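PDB 5KLH: surface glycoprotein from Trypanosoma brucei, which is a transmembrane surface antigen of the insect-stage (procyclic) parasite, its bilobed ectodomain described here, and is a putative sensor. Local coordinates for residues K37-Q43 with S55-A60; V153-Y159 with Q188-P194. All blocks are in the same frame, centred on the assembly; numbering follows the deposited sequence. Where two conformers were deposited one is given.

Contact 1 (K37-Q43 with S55-A60)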
ATOM      1  N   LYS A  37     -19.803  12.870  -3.175  1.00 13.73           N
ATOM      2  CA  LYS A  37     -19.123  13.835  -4.042  1.00 10.90           C
ATOM      3  C   LYS A  37     -17.612  13.849  -3.823  1.00 12.56           C
ATOM      4  O   LYS A  37     -17.153  13.987  -2.691  1.00 15.05           O
ATOM      5  CB  LYS A  37     -19.665  15.245  -3.811  1.00 19.68           C
ATOM      6  CG  LYS A  37     -19.045  16.280  -4.736  1.00 17.12           C
ATOM      7  CD  LYS A  37     -19.691  17.644  -4.552  1.00 18.37           C
ATOM      8  CE  LYS A  37     -19.146  18.620  -5.576  1.00 21.41           C
ATOM      9  NZ  LYS A  37     -19.844  19.941  -5.537  1.00 32.84           N
ATOM     10  N   ALA A  38     -16.853  13.728  -4.906  1.00 11.22           N
ATOM     11  CA  ALA A  38     -15.391  13.754  -4.836  1.00 12.68           C
ATOM     12  C   ALA A  38     -14.841  15.175  -4.867  1.00 16.20           C
ATOM     13  O   ALA A  38     -15.463  16.083  -5.419  1.00 13.96           O
ATOM     14  CB  ALA A  38     -14.799  12.956  -5.977  1.00 13.51           C
ATOM     15  N   THR A  39     -13.647  15.354  -4.313  1.00 12.04           N
ATOM     16  CA  THR A  39     -12.994  16.645  -4.311  1.00 12.92           C
ATOM     17  C   THR A  39     -11.563  16.455  -4.751  1.00  9.65           C
ATOM     18  O   THR A  39     -10.859  15.643  -4.172  1.00 11.79           O
ATOM     19  CB  THR A  39     -13.018  17.288  -2.903  1.00 12.32           C
ATOM     20  OG1 THR A  39     -14.370  17.381  -2.438  1.00 16.53           O
ATOM     21  CG2 THR A  39     -12.387  18.672  -2.931  1.00 22.82           C
ATOM     22  N   VAL A  40     -11.139  17.186  -5.776  1.00  9.39           N
ATOM     23  CA  VAL A  40      -9.745  17.152  -6.191  1.00  9.57           C
ATOM     24  C   VAL A  40      -8.892  17.906  -5.183  1.00 13.02           C
ATOM     25  O   VAL A  40      -9.181  19.058  -4.850  1.00 15.30           O
ATOM     26  CB  VAL A  40      -9.562  17.770  -7.595  1.00 10.38           C
ATOM     27  CG1 VAL A  40      -8.078  17.813  -7.985  1.00 18.65           C
ATOM     28  CG2 VAL A  40     -10.347  16.972  -8.601  1.00 12.12           C
ATOM     29  N   ARG A  41      -7.835  17.246  -4.711  1.00 13.07           N
ATOM     30  CA  ARG A  41      -6.966  17.783  -3.680  1.00 15.65           C
ATOM     31  C   ARG A  41      -5.564  17.956  -4.210  1.00 14.69           C
ATOM     32  O   ARG A  41      -5.010  17.047  -4.829  1.00 14.76           O
ATOM     33  CB  ARG A  41      -6.919  16.849  -2.463  1.00 12.44           C
ATOM     34  CG  ARG A  41      -8.230  16.647  -1.738  1.00 20.36           C
ATOM     35  CD  ARG A  41      -8.556  17.809  -0.855  1.00 22.91           C
ATOM     36  NE  ARG A  41      -9.806  17.631  -0.116  1.00 23.40           N
ATOM     37  CZ  ARG A  41     -10.409  18.626   0.529  1.00 30.29           C
ATOM     38  NH1 ARG A  41      -9.869  19.834   0.496  1.00 32.87           N
ATOM     39  NH2 ARG A  41     -11.540  18.427   1.190  1.00 30.64           N
ATOM     40  N   ARG A  42      -4.975  19.114  -3.951  0.50 13.05           N
ATOM     41  CA  ARG A  42      -3.585  19.343  -4.305  0.50 16.35           C
ATOM     42  C   ARG A  42      -2.746  19.407  -3.031  0.50 21.22           C
ATOM     43  O   ARG A  42      -2.920  20.310  -2.211  0.50 23.87           O
ATOM     44  CB  ARG A  42      -3.459  20.624  -5.134  0.50 19.95           C
ATOM     45  CG  ARG A  42      -4.185  20.545  -6.482  0.50 23.20           C
ATOM     46  CD  ARG A  42      -4.625  21.914  -7.011  0.50 30.07           C
ATOM     47  NE  ARG A  42      -5.997  22.257  -6.627  0.50 29.85           N
ATOM     48  CZ  ARG A  42      -6.330  23.254  -5.808  0.50 26.52           C
ATOM     49  NH1 ARG A  42      -7.606  23.480  -5.521  0.50 27.19           N
ATOM     50  NH2 ARG A  42      -5.396  24.029  -5.277  0.50 28.12           N
ATOM     51  N   GLN A  43      -1.855  18.431  -2.857  1.00 15.75           N
ATOM     52  CA  GLN A  43      -1.012  18.353  -1.671  1.00 17.62           C
ATOM     53  C   GLN A  43       0.438  18.598  -2.076  1.00 13.76           C
ATOM     54  O   GLN A  43       0.784  18.582  -3.269  1.00 16.61           O
ATOM     55  CB  GLN A  43      -1.154  16.989  -0.970  1.00 18.36           C
ATOM     56  CG  GLN A  43      -0.659  15.775  -1.813  1.00 23.65           C
ATOM     57  CD  GLN A  43      -0.813  14.419  -1.103  1.00 29.46           C
ATOM     58  OE1 GLN A  43      -1.137  14.371   0.089  1.00 30.59           O
ATOM     59  NE2 GLN A  43      -0.576  13.308  -1.842  1.00 15.89           N
ATOM     60  N   SER A  55       1.464  16.934  -5.708  1.00 11.81           N
ATOM     61  CA  SER A  55       0.802  15.636  -5.775  1.00 12.10           C
ATOM     62  C   SER A  55      -0.674  15.963  -5.833  1.00 14.96           C
ATOM     63  O   SER A  55      -1.127  16.878  -5.144  1.00 17.27           O
ATOM     64  CB  SER A  55       1.152  14.767  -4.560  1.00 15.20           C
ATOM     65  OG  SER A  55       0.330  13.605  -4.473  1.00 13.87           O
ATOM     66  N   VAL A  56      -1.419  15.246  -6.667  1.00 11.81           N
ATOM     67  CA  VAL A  56      -2.816  15.578  -6.879  1.00 11.35           C
ATOM     68  C   VAL A  56      -3.643  14.302  -6.867  1.00 11.94           C
ATOM     69  O   VAL A  56      -3.301  13.335  -7.547  1.00 13.61           O
ATOM     70  CB  VAL A  56      -3.033  16.316  -8.219  1.00 13.10           C
ATOM     71  CG1 VAL A  56      -4.510  16.618  -8.408  1.00 12.53           C
ATOM     72  CG2 VAL A  56      -2.230  17.602  -8.256  1.00 17.94           C
ATOM     73  N   TYR A  57      -4.709  14.280  -6.074  1.00 11.98           N
ATOM     74  CA  TYR A  57      -5.597  13.124  -6.054  1.00 10.95           C
ATOM     75  C   TYR A  57      -7.039  13.605  -5.943  1.00 10.87           C
ATOM     76  O   TYR A  57      -7.291  14.766  -5.633  1.00 13.74           O
ATOM     77  CB  TYR A  57      -5.236  12.182  -4.897  1.00 10.27           C
ATOM     78  CG  TYR A  57      -5.257  12.823  -3.528  1.00 11.98           C
ATOM     79  CD1 TYR A  57      -4.130  13.455  -3.023  1.00 18.95           C
ATOM     80  CD2 TYR A  57      -6.395  12.771  -2.732  1.00 11.56           C
ATOM     81  CE1 TYR A  57      -4.145  14.044  -1.768  1.00 17.14           C
ATOM     82  CE2 TYR A  57      -6.415  13.350  -1.481  1.00 14.82           C
ATOM     83  CZ  TYR A  57      -5.284  13.985  -1.008  1.00 19.73           C
ATOM     84  OH  TYR A  57      -5.302  14.558   0.237  1.00 18.25           O
ATOM     85  N   THR A  58      -7.993  12.734  -6.211  1.00  8.86           N
ATOM     86  CA  THR A  58      -9.375  13.076  -5.910  1.00  8.65           C
ATOM     87  C   THR A  58      -9.877  12.132  -4.815  1.00 11.07           C
ATOM     88  O   THR A  58      -9.447  10.971  -4.738  1.00 10.51           O
ATOM     89  CB  THR A  58     -10.249  13.036  -7.172  1.00  9.58           C
ATOM     90  OG1 THR A  58     -11.509  13.645  -6.896  1.00 10.80           O
ATOM     91  CG2 THR A  58     -10.478  11.603  -7.655  1.00 10.20           C
ATOM     92  N   GLU A  59     -10.733  12.645  -3.929  1.00 10.20           N
ATOM     93  CA  GLU A  59     -11.070  11.911  -2.705  1.00  8.35           C
ATOM     94  C   GLU A  59     -12.496  12.121  -2.243  1.00 11.17           C
ATOM     95  O   GLU A  59     -13.108  13.146  -2.529  1.00 10.31           O
ATOM     96  CB  GLU A  59     -10.125  12.302  -1.557  1.00  9.73           C
ATOM     97  CG  GLU A  59     -10.210  13.776  -1.121  1.00 14.86           C
ATOM     98  CD  GLU A  59     -11.336  14.066  -0.130  1.00 22.40           C
ATOM     99  OE1 GLU A  59     -11.699  15.257   0.026  1.00 24.22           O
ATOM    100  OE2 GLU A  59     -11.848  13.116   0.508  1.00 19.99           O
ATOM    101  N   ALA A  60     -13.003  11.145  -1.502  1.00 12.33           N
ATOM    102  CA  ALA A  60     -14.246  11.303  -0.788  1.00 12.67           C
ATOM    103  C   ALA A  60     -14.216  10.362   0.399  1.00 12.36           C
ATOM    104  O   ALA A  60     -13.528   9.337   0.365  1.00 12.18           O
ATOM    105  CB  ALA A  60     -15.447  11.019  -1.707  1.00 14.96           C
TER
HETATM  106  O   HOH W   1     -15.015  14.790  -1.239  1.00 18.74           O
HETATM  107  O   HOH W   2     -13.599  16.122   1.348  1.00 31.18           O
HETATM  108  O   HOH W   3      -3.072  12.910   1.578  1.00 31.32           O

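Contact 2 (V153-Y159 with Q188-P194)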
ATOM      1  N   VAL A 153      -6.495  -5.681  11.805  1.00 11.93           N
ATOM      2  CA  VAL A 153      -6.529  -4.322  11.269  1.00 11.91           C
ATOM      3  C   VAL A 153      -7.843  -4.004  10.566  1.00 12.09           C
ATOM      4  O   VAL A 153      -8.545  -4.907  10.079  1.00 12.73           O
ATOM      5  CB  VAL A 153      -5.378  -4.089  10.285  1.00 11.05           C
ATOM      6  CG1 VAL A 153      -4.063  -4.366  10.986  1.00 14.78           C
ATOM      7  CG2 VAL A 153      -5.510  -5.013   9.077  1.00 11.94           C
ATOM      8  N   TYR A 154      -8.169  -2.715  10.509  1.00 10.69           N
ATOM      9  CA  TYR A 154      -9.421  -2.273   9.908  1.00  9.87           C
ATOM     10  C   TYR A 154      -9.176  -1.158   8.909  1.00  9.38           C
ATOM     11  O   TYR A 154      -8.489  -0.174   9.217  1.00  9.82           O
ATOM     12  CB  TYR A 154     -10.400  -1.816  10.978  1.00  9.95           C
ATOM     13  CG  TYR A 154     -10.730  -2.899  11.972  1.00  9.29           C
ATOM     14  CD1 TYR A 154      -9.917  -3.133  13.064  1.00 10.67           C
ATOM     15  CD2 TYR A 154     -11.849  -3.711  11.797  1.00 13.35           C
ATOM     16  CE1 TYR A 154     -10.216  -4.126  13.978  1.00 11.85           C
ATOM     17  CE2 TYR A 154     -12.150  -4.714  12.711  1.00  9.79           C
ATOM     18  CZ  TYR A 154     -11.329  -4.920  13.782  1.00 12.94           C
ATOM     19  OH  TYR A 154     -11.634  -5.921  14.683  1.00 15.08           O
ATOM     20  N   LEU A 155      -9.749  -1.304   7.724  1.00  8.72           N
ATOM     21  CA  LEU A 155      -9.581  -0.324   6.660  1.00  8.47           C
ATOM     22  C   LEU A 155     -10.035   1.075   7.066  1.00 10.11           C
ATOM     23  O   LEU A 155     -11.158   1.257   7.554  1.00  9.30           O
ATOM     24  CB  LEU A 155     -10.366  -0.761   5.428  1.00  7.78           C
ATOM     25  CG  LEU A 155     -10.196   0.116   4.194  1.00  7.42           C
ATOM     26  CD1 LEU A 155      -8.764   0.041   3.678  1.00  9.88           C
ATOM     27  CD2 LEU A 155     -11.171  -0.365   3.142  1.00  9.33           C
ATOM     28  N   SER A 156      -9.168   2.057   6.824  1.00  9.36           N
ATOM     29  CA  SER A 156      -9.439   3.446   7.171  1.00  8.38           C
ATOM     30  C   SER A 156      -9.236   4.363   5.970  1.00 10.89           C
ATOM     31  O   SER A 156      -9.953   5.344   5.800  1.00 11.22           O
ATOM     32  CB  SER A 156      -8.540   3.884   8.313  1.00 12.90           C
ATOM     33  OG  SER A 156      -8.772   5.243   8.627  1.00 24.48           O
ATOM     34  N   LYS A 157      -8.224   4.045   5.170  1.00  9.04           N
ATOM     35  CA  LYS A 157      -7.880   4.844   3.999  1.00  7.69           C
ATOM     36  C   LYS A 157      -7.613   3.881   2.851  1.00 10.47           C
ATOM     37  O   LYS A 157      -6.740   3.030   2.955  1.00  9.62           O
ATOM     38  CB  LYS A 157      -6.661   5.733   4.287  1.00 12.91           C
ATOM     39  CG  LYS A 157      -6.427   6.815   3.250  1.00 16.96           C
ATOM     40  CD  LYS A 157      -5.433   7.876   3.738  1.00 27.83           C
ATOM     41  CE  LYS A 157      -5.820   8.438   5.104  1.00 26.68           C
ATOM     42  NZ  LYS A 157      -4.835   9.447   5.601  1.00 44.59           N
ATOM     43  N   LEU A 158      -8.377   4.016   1.767  1.00 10.65           N
ATOM     44  CA  LEU A 158      -8.234   3.148   0.619  1.00  9.26           C
ATOM     45  C   LEU A 158      -7.596   3.949  -0.505  1.00 11.94           C
ATOM     46  O   LEU A 158      -8.121   4.994  -0.869  1.00  9.19           O
ATOM     47  CB  LEU A 158      -9.600   2.607   0.196  1.00  9.35           C
ATOM     48  CG  LEU A 158      -9.608   1.716  -1.047  1.00  7.98           C
ATOM     49  CD1 LEU A 158      -9.001   0.379  -0.721  1.00 11.40           C
ATOM     50  CD2 LEU A 158     -11.024   1.554  -1.564  1.00  9.44           C
ATOM     51  N   TYR A 159      -6.448   3.494  -1.005  1.00  7.62           N
ATOM     52  CA  TYR A 159      -5.733   4.181  -2.087  1.00  7.33           C
ATOM     53  C   TYR A 159      -5.936   3.476  -3.409  1.00 10.24           C
ATOM     54  O   TYR A 159      -5.623   2.289  -3.522  1.00 11.86           O
ATOM     55  CB  TYR A 159      -4.231   4.235  -1.797  1.00  9.76           C
ATOM     56  CG  TYR A 159      -3.842   4.914  -0.511  1.00  8.08           C
ATOM     57  CD1 TYR A 159      -3.979   4.261   0.714  1.00  8.06           C
ATOM     58  CD2 TYR A 159      -3.293   6.183  -0.521  1.00 10.44           C
ATOM     59  CE1 TYR A 159      -3.596   4.880   1.893  1.00 13.78           C
ATOM     60  CE2 TYR A 159      -2.905   6.804   0.654  1.00 15.70           C
ATOM     61  CZ  TYR A 159      -3.060   6.140   1.854  1.00 14.24           C
ATOM     62  OH  TYR A 159      -2.669   6.745   3.023  1.00 17.80           O
ATOM     63  N   GLN A 188      -2.862  -0.796   2.234  1.00  9.06           N
ATOM     64  CA  GLN A 188      -3.797   0.297   2.477  1.00  7.79           C
ATOM     65  C   GLN A 188      -3.582   0.938   3.839  1.00  9.98           C
ATOM     66  O   GLN A 188      -2.683   0.554   4.580  1.00 11.91           O
ATOM     67  CB  GLN A 188      -5.237  -0.209   2.351  1.00 12.39           C
ATOM     68  CG  GLN A 188      -5.515  -0.921   1.039  1.00 11.05           C
ATOM     69  CD  GLN A 188      -5.429   0.025  -0.132  1.00  9.33           C
ATOM     70  OE1 GLN A 188      -5.452   1.233   0.055  1.00  9.95           O
ATOM     71  NE2 GLN A 188      -5.318  -0.517  -1.354  1.00 11.25           N
ATOM     72  N   GLY A 189      -4.413   1.916   4.160  1.00  8.56           N
ATOM     73  CA  GLY A 189      -4.313   2.594   5.440  1.00  9.99           C
ATOM     74  C   GLY A 189      -5.212   1.891   6.419  1.00 10.36           C
ATOM     75  O   GLY A 189      -6.425   1.804   6.194  1.00  9.52           O
ATOM     76  N   TYR A 190      -4.624   1.390   7.506  1.00  9.38           N
ATOM     77  CA  TYR A 190      -5.365   0.599   8.491  1.00  8.71           C
ATOM     78  C   TYR A 190      -5.311   1.186   9.878  1.00 11.19           C
ATOM     79  O   TYR A 190      -4.370   1.924  10.220  1.00 12.64           O
ATOM     80  CB  TYR A 190      -4.830  -0.831   8.542  1.00 12.96           C
ATOM     81  CG  TYR A 190      -5.135  -1.621   7.296  1.00 11.88           C
ATOM     82  CD1 TYR A 190      -6.417  -2.075   7.051  1.00 10.98           C
ATOM     83  CD2 TYR A 190      -4.143  -1.911   6.372  1.00 12.27           C
ATOM     84  CE1 TYR A 190      -6.712  -2.805   5.897  1.00 11.62           C
ATOM     85  CE2 TYR A 190      -4.427  -2.639   5.220  1.00 12.28           C
ATOM     86  CZ  TYR A 190      -5.719  -3.073   4.995  1.00 14.94           C
ATOM     87  OH  TYR A 190      -6.040  -3.786   3.860  1.00 14.38           O
ATOM     88  N   GLU A 191      -6.325   0.853  10.678  1.00 11.14           N
ATOM     89  CA  GLU A 191      -6.354   1.231  12.089  1.00 12.24           C
ATOM     90  C   GLU A 191      -6.629   0.012  12.966  1.00  8.77           C
ATOM     91  O   GLU A 191      -6.962  -1.072  12.474  1.00 11.40           O
ATOM     92  CB  GLU A 191      -7.415   2.317  12.356  1.00 11.49           C
ATOM     93  CG  GLU A 191      -7.260   3.573  11.544  1.00 15.49           C
ATOM     94  CD  GLU A 191      -6.079   4.411  11.989  1.00 15.79           C
ATOM     95  OE1 GLU A 191      -5.527   4.142  13.079  1.00 17.50           O
ATOM     96  OE2 GLU A 191      -5.698   5.330  11.237  1.00 20.41           O
ATOM     97  N   ALA A 192      -6.503   0.196  14.273  1.00 10.71           N
ATOM     98  CA  ALA A 192      -6.580  -0.927  15.196  1.00 16.55           C
ATOM     99  C   ALA A 192      -8.004  -1.299  15.615  1.00 14.54           C
ATOM    100  O   ALA A 192      -8.213  -2.331  16.261  1.00 11.40           O
ATOM    101  CB  ALA A 192      -5.757  -0.626  16.422  1.00 13.43           C
ATOM    102  N   VAL A 193      -8.975  -0.456  15.279  1.00  9.70           N
ATOM    103  CA  VAL A 193     -10.358  -0.694  15.684  1.00  9.26           C
ATOM    104  C   VAL A 193     -11.285  -0.430  14.512  1.00 12.89           C
ATOM    105  O   VAL A 193     -10.893   0.234  13.552  1.00 12.30           O
ATOM    106  CB  VAL A 193     -10.779   0.195  16.877  1.00 13.77           C
ATOM    107  CG1 VAL A 193      -9.822   0.049  18.049  1.00 15.19           C
ATOM    108  CG2 VAL A 193     -10.862   1.615  16.433  1.00 14.99           C
ATOM    109  N   PRO A 194     -12.511  -0.970  14.571  1.00 11.96           N
ATOM    110  CA  PRO A 194     -13.464  -0.768  13.478  1.00 12.93           C
ATOM    111  C   PRO A 194     -13.726   0.707  13.156  1.00 13.31           C
ATOM    112  O   PRO A 194     -13.754   1.569  14.046  1.00 13.12           O
ATOM    113  CB  PRO A 194     -14.730  -1.460  13.995  1.00 13.91           C
ATOM    114  CG  PRO A 194     -14.201  -2.540  14.890  1.00  8.83           C
ATOM    115  CD  PRO A 194     -13.015  -1.926  15.575  1.00 14.37           C
TER
HETATM  116  O   HOH W   4      -6.109   5.935   8.874  1.00 23.69           O

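Contact 1 (K37-Q43 with S55-A60)
Arg41, Tyr57 and Glu59 interlock on one face of an antiparallel hairpin. Tyr57 CG stands between its own backbone N and carbonyl carbon (chi1 57°), which swings the ring across to the partner strand, where Arg41 CB rests over one face, 3.8 Å from the ring centroid. The bend of Arg41 at chi2 (-78°) lays CB and CG along the tyrosine and carries NE to Glu59 OE1 at 3.0 Å. The carboxylate oxygen lies near the guanidinium plane and is met on its anti side, though NE stands well out of the carboxylate plane; NH2 adds a weak bond. Thr39 CG2 covers one guanidinium face, and a water joins NH2 to the same oxygen. Farther along, Gln43 sets its amide at the edge of the Tyr57 ring, the two planes 68° apart, with CD 3.4 Å from Tyr57 CE1. A long, flat amide suits this place, because NE2 can also bond almost straight to Ser55 OG (2.8 Å), which Asp207 grips as well. On the opposite face the branched Val40 and Val56 meet through their CG1 methyls, 3.8 Å apart. Strand 197-204 flanks 51-63 on its far side, bringing Tyr203 against Tyr57; Phe209 of helix 208-215 packs on Gln43 and Ser55.

Contact 2 (V153-Y159 with Q188-P194)
Gln188 turns CG away from its carbonyl carbon (chi1 -53°) and folds again at chi2 (-66°), which curls the amide back to strand 153-159. There OE1 takes the backbone N-H of Tyr159 at 2.7 Å in an almost straight bond, and the same oxygen lies at the edge of the Tyr159 ring. The side chain thus does a backbone carbonyl's work one residue before strand 189-191 begins; its NE2 is held by the carbonyl of His185. Next to it Gly189 O accepts from both Ser156 N (2.8 Å) and Lys157 N (3.1 Å), a classic beta bulge. Glycine, with no side chain, suits this place, where its CA comes within 4.5 Å of Lys157 CA. Beyond the bulge, Val153 CG2 sits over a face of the Tyr190 ring, 4.0 Å from its centroid, while the ring's edge runs along the backbone of Tyr154 and Leu155. At the far end the compact, conformationally restricted pyrrolidine of Pro194 sets its CD over the Tyr154 ring, 3.9 Å from the centroid, in a second CH-pi contact. A water ties Ser156 OG to Glu191 OE2. The long strand 145-164 is paired with strand 85-100, whose His92 meets the Tyr154 ring, and with strand 197-204, whose Val198 touches Leu158; Leu73 of strand 72-79 packs on Leu155.

Both contacts are antiparallel pairings in one large, curled sheet, their centres about 19 Å apart and their nearest atoms about 7 Å apart without touching. Strand 197-204 bridges them, since it pairs with 51-63 of contact 1 and with 145-164 of contact 2. Both are partly buried, but contact 1 lies farther from the centre of the chain, about 18 Å against about 11 Å. Contact 1 joins successive strands of a hairpin in unshifted register; contact 2 brings a short strand from later in the chain onto a long one. CH-pi packing serves both, but contact 1 adds a salt bridge and a bond between side chains, contact 2 a bulge and a side-chain-to-backbone bond.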